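Local coordinates for soluble lytic transglycosylase B3 (Pseudomonas aeruginosa, PDB 5ANZ), which probably acts as a peptidoglycan lytic transglycosylase in bacterial cell-wall turnover and carries a bound calcium ion, at residues R129-A134 and Y241-G246; S297-S302 and L315-F320. One frame throughout, in Å; residues are numbered along the deposited sequence.

Both contacts lie in the lysozyme-related transglycosylase region, interaction 1 preceding interaction 2 in the sequence. Their centres are about 17 Å apart, yet they touch: Gly246 O, just past helix 231-244, comes within 3.2 Å of CD2 of His318 at the start of helix 318-324. Interaction 1 packs the chain leaving helix 120-130 against the end of helix 231-244, near the functional sites. The side chain of Leu242 is about 4 Å from that of Tyr326, which binds N-acetyl-D-glucosamine, absent from this model, and that of Tyr130 is about 11 Å from the calcium ion. Interaction 2, away from these sites, pairs two strands of a hairpin in an antiparallel sheet.

Interaction 1. Residues R129-A134 and Y241-G246; sequences RYAVDA and YLKASG
Val132 and Lys243 bring the two backbones closest, with 6.5 Å between their CA atoms, where the chain leaving helix 120-130 passes the last turn of helix 231-244. Ala131, with positive phi, turns the chain out of its helix, and Val132 follows in an extended conformation with its side chain directed at the other segment. Its two methyls divide the work. CG1, anti to the backbone N (chi1 177°), meets CD1 of Leu242 at 3.9 Å, the two side chains crossing at about a right angle; CG2 rests on CB of Lys243 at 3.8 Å. The lysine chain then bends at chi2 (66°) and runs past the tip of the Tyr130 carbonyl, CD lying 3.1 Å beyond Tyr130 O, nearly in line with the C=O bond. A second bend, at chi4, brings NZ within 3.3 Å of Tyr130 O, a weak hydrogen bond, and beside CB of Ala131. Lys243 thus meets this helix end mainly through its methylenes. Helix 231-244 finishes in a Schellman motif, with Gly246 in positive phi and its N bonded to Lys243 O at 3.0 Å. Four residues before Ser245, Tyr241 O is gripped from opposite faces of its plane by Ser245 N and by Ser245 OG, the latter at 2.8 Å. The Tyr130 side chain touches Ala236, Ala239 and Asn240 of helix 231-244, while Asp133 OD2 accepts hydrogen bonds from Trp247 NE1 and Gly250 N.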
ATOM      1  N   ARG A 129     -22.562   6.997   6.092  1.00 43.22           N
ATOM      2  CA  ARG A 129     -22.999   5.610   6.259  1.00 34.66           C
ATOM      3  C   ARG A 129     -21.907   4.692   6.830  1.00 37.74           C
ATOM      4  O   ARG A 129     -22.201   3.772   7.597  1.00 43.55           O
ATOM      5  CB  ARG A 129     -23.502   5.030   4.934  1.00 41.79           C
ATOM      6  CG  ARG A 129     -23.621   3.519   4.972  1.00 47.79           C
ATOM      7  CD  ARG A 129     -24.685   2.983   4.038  1.00 55.83           C
ATOM      8  NE  ARG A 129     -25.038   1.606   4.386  1.00 63.97           N
ATOM      9  CZ  ARG A 129     -25.842   0.830   3.665  1.00 60.19           C
ATOM     10  NH1 ARG A 129     -26.382   1.289   2.543  1.00 56.53           N
ATOM     11  NH2 ARG A 129     -26.103  -0.407   4.064  1.00 53.74           N
ATOM     12  N   TYR A 130     -20.656   4.939   6.462  1.00 31.76           N
ATOM     13  CA  TYR A 130     -19.560   4.059   6.860  1.00 28.31           C
ATOM     14  C   TYR A 130     -18.695   4.674   7.953  1.00 29.16           C
ATOM     15  O   TYR A 130     -17.818   4.008   8.486  1.00 32.88           O
ATOM     16  CB  TYR A 130     -18.692   3.695   5.648  1.00 26.58           C
ATOM     17  CG  TYR A 130     -19.460   2.882   4.635  1.00 27.59           C
ATOM     18  CD1 TYR A 130     -19.632   1.516   4.809  1.00 34.42           C
ATOM     19  CD2 TYR A 130     -20.053   3.485   3.529  1.00 28.73           C
ATOM     20  CE1 TYR A 130     -20.357   0.770   3.910  1.00 31.04           C
ATOM     21  CE2 TYR A 130     -20.785   2.744   2.618  1.00 30.43           C
ATOM     22  CZ  TYR A 130     -20.928   1.385   2.813  1.00 30.72           C
ATOM     23  OH  TYR A 130     -21.663   0.624   1.933  1.00 28.93           O
ATOM     24  N   ALA A 131     -18.963   5.929   8.303  1.00 29.11           N
ATOM     25  CA  ALA A 131     -18.122   6.638   9.265  1.00 23.05           C
ATOM     26  C   ALA A 131     -16.659   6.595   8.807  1.00 25.22           C
ATOM     27  O   ALA A 131     -15.751   6.193   9.564  1.00 25.71           O
ATOM     28  CB  ALA A 131     -18.263   6.054  10.653  1.00 26.05           C
ATOM     29  N   VAL A 132     -16.441   7.034   7.572  1.00 22.18           N
ATOM     30  CA  VAL A 132     -15.094   7.158   7.027  1.00 21.83           C
ATOM     31  C   VAL A 132     -14.981   8.521   6.355  1.00 22.63           C
ATOM     32  O   VAL A 132     -15.857   8.905   5.587  1.00 24.86           O
ATOM     33  CB  VAL A 132     -14.761   6.056   6.007  1.00 19.19           C
ATOM     34  CG1 VAL A 132     -13.379   6.274   5.427  1.00 22.15           C
ATOM     35  CG2 VAL A 132     -14.838   4.676   6.684  1.00 21.15           C
ATOM     36  N   ASP A 133     -13.900   9.233   6.650  1.00 20.95           N
ATOM     37  CA  ASP A 133     -13.698  10.579   6.129  1.00 21.59           C
ATOM     38  C   ASP A 133     -13.577  10.590   4.614  1.00 22.67           C
ATOM     39  O   ASP A 133     -12.820   9.806   4.041  1.00 22.08           O
ATOM     40  CB  ASP A 133     -12.456  11.205   6.763  1.00 19.52           C
ATOM     41  CG  ASP A 133     -12.605  11.352   8.267  1.00 29.61           C
ATOM     42  OD1 ASP A 133     -13.172  12.366   8.709  1.00 33.17           O
ATOM     43  OD2 ASP A 133     -12.204  10.436   9.008  1.00 29.08           O
ATOM     44  N   ALA A 134     -14.313  11.500   3.983  1.00 20.63           N
ATOM     45  CA  ALA A 134     -14.325  11.606   2.530  1.00 21.66           C
ATOM     46  C   ALA A 134     -12.928  11.855   1.987  1.00 18.45           C
ATOM     47  O   ALA A 134     -12.581  11.349   0.919  1.00 18.80           O
ATOM     48  CB  ALA A 134     -15.258  12.720   2.083  1.00 20.92           C
ATOM     49  N   TYR A 241     -14.045  -0.948   2.991  1.00 18.07           N
ATOM     50  CA  TYR A 241     -12.777  -1.627   3.260  1.00 16.78           C
ATOM     51  C   TYR A 241     -11.976  -0.864   4.329  1.00 21.25           C
ATOM     52  O   TYR A 241     -11.415  -1.472   5.251  1.00 20.90           O
ATOM     53  CB  TYR A 241     -11.965  -1.782   1.961  1.00 20.19           C
ATOM     54  CG  TYR A 241     -10.698  -2.616   2.093  1.00 22.22           C
ATOM     55  CD1 TYR A 241      -9.509  -2.054   2.532  1.00 30.75           C
ATOM     56  CD2 TYR A 241     -10.699  -3.964   1.767  1.00 34.08           C
ATOM     57  CE1 TYR A 241      -8.358  -2.815   2.644  1.00 34.20           C
ATOM     58  CE2 TYR A 241      -9.556  -4.730   1.883  1.00 35.35           C
ATOM     59  CZ  TYR A 241      -8.390  -4.153   2.315  1.00 33.31           C
ATOM     60  OH  TYR A 241      -7.250  -4.919   2.418  1.00 33.16           O
ATOM     61  N   LEU A 242     -11.941   0.464   4.236  1.00 20.16           N
ATOM     62  CA  LEU A 242     -11.263   1.234   5.285  1.00 16.87           C
ATOM     63  C   LEU A 242     -11.921   1.041   6.648  1.00 18.36           C
ATOM     64  O   LEU A 242     -11.236   0.967   7.677  1.00 20.10           O
ATOM     65  CB  LEU A 242     -11.235   2.728   4.938  1.00 17.60           C
ATOM     66  CG  LEU A 242     -10.230   3.100   3.848  1.00 24.24           C
ATOM     67  CD1 LEU A 242     -10.457   4.570   3.438  1.00 26.38           C
ATOM     68  CD2 LEU A 242      -8.760   2.880   4.302  1.00 25.10           C
ATOM     69  N   LYS A 243     -13.249   0.973   6.671  1.00 17.45           N
ATOM     70  CA  LYS A 243     -13.944   0.835   7.936  1.00 20.01           C
ATOM     71  C   LYS A 243     -13.659  -0.548   8.511  1.00 23.18           C
ATOM     72  O   LYS A 243     -13.420  -0.677   9.718  1.00 23.50           O
ATOM     73  CB  LYS A 243     -15.457   1.070   7.774  1.00 19.40           C
ATOM     74  CG  LYS A 243     -16.277   0.973   9.070  1.00 25.42           C
ATOM     75  CD  LYS A 243     -15.918   2.119  10.054  1.00 27.94           C
ATOM     76  CE  LYS A 243     -16.699   2.000  11.378  1.00 39.91           C
ATOM     77  NZ  LYS A 243     -18.163   2.281  11.234  1.00 36.37           N
ATOM     78  N   ALA A 244     -13.677  -1.572   7.654  1.00 21.12           N
ATOM     79  CA  ALA A 244     -13.379  -2.942   8.100  1.00 22.04           C
ATOM     80  C   ALA A 244     -11.949  -3.026   8.627  1.00 23.87           C
ATOM     81  O   ALA A 244     -11.644  -3.851   9.497  1.00 26.88           O
ATOM     82  CB  ALA A 244     -13.580  -3.939   6.960  1.00 23.50           C
ATOM     83  N   SER A 245     -11.085  -2.158   8.102  1.00 22.80           N
ATOM     84  CA  SER A 245      -9.670  -2.112   8.469  1.00 21.50           C
ATOM     85  C   SER A 245      -9.411  -1.271   9.709  1.00 22.56           C
ATOM     86  O   SER A 245      -8.255  -1.142  10.130  1.00 24.45           O
ATOM     87  CB  SER A 245      -8.831  -1.561   7.302  1.00 25.44           C
ATOM     88  OG  SER A 245      -8.898  -2.412   6.157  1.00 25.11           O
ATOM     89  N   GLY A 246     -10.471  -0.692  10.281  1.00 24.34           N
ATOM     90  CA  GLY A 246     -10.392  -0.048  11.588  1.00 24.70           C
ATOM     91  C   GLY A 246     -10.480   1.474  11.616  1.00 22.48           C
ATOM     92  O   GLY A 246     -10.260   2.092  12.664  1.00 22.81           O
TER

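Interaction 2. Residues S297-S302 and L315-F320; sequences SGEQAS and LVLHNF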
ATOM      1  N   SER A 297      -4.384  12.293  23.791  1.00 55.90           N
ATOM      2  CA  SER A 297      -3.270  11.864  24.640  1.00 53.20           C
ATOM      3  C   SER A 297      -3.282  10.370  24.966  1.00 52.86           C
ATOM      4  O   SER A 297      -2.232   9.781  25.239  1.00 52.34           O
ATOM      5  CB  SER A 297      -3.265  12.666  25.946  1.00 60.03           C
ATOM      6  OG  SER A 297      -4.478  12.494  26.657  1.00 69.25           O
ATOM      7  N   GLY A 298      -4.463   9.758  24.937  1.00 52.59           N
ATOM      8  CA  GLY A 298      -4.582   8.340  25.220  1.00 52.03           C
ATOM      9  C   GLY A 298      -4.400   7.447  24.002  1.00 46.87           C
ATOM     10  O   GLY A 298      -4.328   6.224  24.132  1.00 53.48           O
ATOM     11  N   GLU A 299      -4.312   8.049  22.822  1.00 43.12           N
ATOM     12  CA  GLU A 299      -4.238   7.280  21.579  1.00 39.18           C
ATOM     13  C   GLU A 299      -2.870   6.644  21.344  1.00 36.00           C
ATOM     14  O   GLU A 299      -1.830   7.291  21.512  1.00 40.71           O
ATOM     15  CB  GLU A 299      -4.587   8.169  20.378  1.00 35.22           C
ATOM     16  CG  GLU A 299      -6.058   8.485  20.254  1.00 43.52           C
ATOM     17  CD  GLU A 299      -6.894   7.237  20.048  1.00 49.55           C
ATOM     18  OE1 GLU A 299      -6.413   6.292  19.379  1.00 49.80           O
ATOM     19  OE2 GLU A 299      -8.026   7.193  20.563  1.00 48.66           O
ATOM     20  N   GLN A 300      -2.876   5.383  20.922  1.00 31.23           N
ATOM     21  CA  GLN A 300      -1.636   4.664  20.674  1.00 34.74           C
ATOM     22  C   GLN A 300      -1.008   5.120  19.369  1.00 36.25           C
ATOM     23  O   GLN A 300      -1.686   5.249  18.347  1.00 35.22           O
ATOM     24  CB  GLN A 300      -1.876   3.157  20.635  1.00 35.89           C
ATOM     25  CG  GLN A 300      -2.341   2.571  21.951  1.00 41.55           C
ATOM     26  CD  GLN A 300      -1.244   2.540  22.989  1.00 48.06           C
ATOM     27  OE1 GLN A 300      -0.071   2.384  22.661  1.00 42.41           O
ATOM     28  NE2 GLN A 300      -1.620   2.691  24.252  1.00 51.73           N
ATOM     29  N   ALA A 301       0.294   5.367  19.396  1.00 27.33           N
ATOM     30  CA  ALA A 301       0.974   5.803  18.177  1.00 26.10           C
ATOM     31  C   ALA A 301       2.361   5.190  18.060  1.00 24.21           C
ATOM     32  O   ALA A 301       2.973   4.831  19.062  1.00 27.98           O
ATOM     33  CB  ALA A 301       1.057   7.334  18.138  1.00 29.45           C
ATOM     34  N   SER A 302       2.851   5.084  16.830  1.00 24.71           N
ATOM     35  CA  SER A 302       4.199   4.615  16.530  1.00 25.72           C
ATOM     36  C   SER A 302       4.988   5.730  15.869  1.00 25.18           C
ATOM     37  O   SER A 302       4.400   6.605  15.225  1.00 21.64           O
ATOM     38  CB  SER A 302       4.175   3.397  15.601  1.00 29.29           C
ATOM     39  OG  SER A 302       3.464   2.324  16.193  1.00 35.90           O
ATOM     40  N   LEU A 315       4.459  10.796  14.063  1.00 21.25           N
ATOM     41  CA  LEU A 315       3.764   9.832  14.913  1.00 23.50           C
ATOM     42  C   LEU A 315       2.583   9.340  14.109  1.00 24.80           C
ATOM     43  O   LEU A 315       1.836  10.156  13.581  1.00 24.03           O
ATOM     44  CB  LEU A 315       3.294  10.441  16.229  1.00 24.44           C
ATOM     45  CG  LEU A 315       4.415  10.680  17.230  1.00 27.54           C
ATOM     46  CD1 LEU A 315       3.870  11.303  18.499  1.00 29.12           C
ATOM     47  CD2 LEU A 315       5.111   9.355  17.529  1.00 30.29           C
ATOM     48  N   VAL A 316       2.408   8.024  14.006  1.00 21.11           N
ATOM     49  CA  VAL A 316       1.296   7.510  13.214  1.00 20.30           C
ATOM     50  C   VAL A 316       0.345   6.700  14.090  1.00 22.17           C
ATOM     51  O   VAL A 316       0.754   5.953  14.978  1.00 23.80           O
ATOM     52  CB  VAL A 316       1.780   6.685  12.017  1.00 19.59           C
ATOM     53  CG1 VAL A 316       2.597   7.576  11.080  1.00 21.91           C
ATOM     54  CG2 VAL A 316       2.605   5.475  12.453  1.00 20.27           C
ATOM     55  N   LEU A 317      -0.937   6.930  13.854  1.00 22.15           N
ATOM     56  CA  LEU A 317      -1.982   6.437  14.738  1.00 21.50           C
ATOM     57  C   LEU A 317      -2.719   5.291  14.074  1.00 21.44           C
ATOM     58  O   LEU A 317      -2.317   4.794  13.029  1.00 21.16           O
ATOM     59  CB  LEU A 317      -2.958   7.552  15.109  1.00 23.51           C
ATOM     60  CG  LEU A 317      -2.531   8.498  16.241  1.00 28.83           C
ATOM     61  CD1 LEU A 317      -1.330   9.295  15.834  1.00 28.46           C
ATOM     62  CD2 LEU A 317      -3.693   9.410  16.657  1.00 38.32           C
ATOM     63  N   HIS A 318      -3.802   4.879  14.717  1.00 25.87           N
ATOM     64  CA  HIS A 318      -4.560   3.722  14.279  1.00 23.16           C
ATOM     65  C   HIS A 318      -4.994   3.818  12.818  1.00 21.87           C
ATOM     66  O   HIS A 318      -4.942   2.818  12.097  1.00 23.75           O
ATOM     67  CB  HIS A 318      -5.784   3.544  15.179  1.00 28.87           C
ATOM     68  CG  HIS A 318      -6.446   2.208  15.038  1.00 38.24           C
ATOM     69  ND1 HIS A 318      -5.799   1.027  15.321  1.00 38.22           N
ATOM     70  CD2 HIS A 318      -7.700   1.870  14.642  1.00 50.12           C
ATOM     71  CE1 HIS A 318      -6.624   0.013  15.105  1.00 46.93           C
ATOM     72  NE2 HIS A 318      -7.779   0.500  14.693  1.00 50.29           N
ATOM     73  N   ASN A 319      -5.406   5.008  12.375  1.00 20.17           N
ATOM     74  CA  ASN A 319      -5.895   5.128  11.001  1.00 19.03           C
ATOM     75  C   ASN A 319      -4.781   4.913   9.976  1.00 20.44           C
ATOM     76  O   ASN A 319      -5.039   4.492   8.848  1.00 20.87           O
ATOM     77  CB  ASN A 319      -6.585   6.482  10.780  1.00 20.92           C
ATOM     78  CG  ASN A 319      -7.995   6.524  11.368  1.00 19.67           C
ATOM     79  OD1 ASN A 319      -8.548   5.504  11.777  1.00 20.85           O
ATOM     80  ND2 ASN A 319      -8.585   7.706  11.399  1.00 20.94           N
ATOM     81  N   PHE A 320      -3.535   5.182  10.370  1.00 18.99           N
ATOM     82  CA  PHE A 320      -2.386   4.816   9.533  1.00 21.01           C
ATOM     83  C   PHE A 320      -2.328   3.297   9.358  1.00 20.53           C
ATOM     84  O   PHE A 320      -2.082   2.794   8.264  1.00 20.41           O
ATOM     85  CB  PHE A 320      -1.083   5.341  10.155  1.00 22.95           C
ATOM     86  CG  PHE A 320       0.114   5.247   9.248  1.00 18.52           C
ATOM     87  CD1 PHE A 320       0.375   6.259   8.337  1.00 19.74           C
ATOM     88  CD2 PHE A 320       0.999   4.186   9.345  1.00 21.81           C
ATOM     89  CE1 PHE A 320       1.491   6.207   7.514  1.00 20.03           C
ATOM     90  CE2 PHE A 320       2.124   4.124   8.526  1.00 23.09           C
ATOM     91  CZ  PHE A 320       2.361   5.146   7.606  1.00 20.68           C
TER
HETATM   92  O   HOH W   1      -4.319   5.554  17.482  1.00 32.88           O
HETATM   93  O   HOH W   2       0.310   3.060  15.222  1.00 39.16           O
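Ser302 and Val316 face each other as an antiparallel hydrogen-bonded pair. Both backbone bonds are nearly straight (164° and 166°), but Ser302 N, 2.9 Å from Val316 O, lies in the plane of that carbonyl, whereas Val316 N, 2.7 Å from Ser302 O, lies nearly along the C=O axis. Two CA-H...O contacts flank them, Ala301 CA to Val316 O and Leu315 CA to Ser302 O. Apolar contacts fill in around this pair. CB of Ala301 meets CD1 of Leu317 at 3.9 Å, and the other leucine methyl, CD2, lies against CB of Glu299. CG2 of Val316, placed between the backbone N and the carbonyl carbon (chi1 -62°, CG1 anti to that carbon), approaches CB of Ser302 at 4.1 Å; CG1 sits over the centre of the Phe320 ring, 3.7 Å above its plane. Water takes over where the strands part. One molecule donates to Glu299 OE1 and to Gln300 O (2.8 Å) and accepts from His318 N, linking the start of strand 300-304 to the first turn of helix 318-324. A second donates to Val316 O, already bonded to Ser302 N. Ser302 OG is hydrogen-bonded to Ile272 O and Leu270 O. Strands 300-304 and 313-316 form a beta hairpin within a five-stranded antiparallel sheet, and Leu317, at the N-cap position, leads from the second strand into the helix.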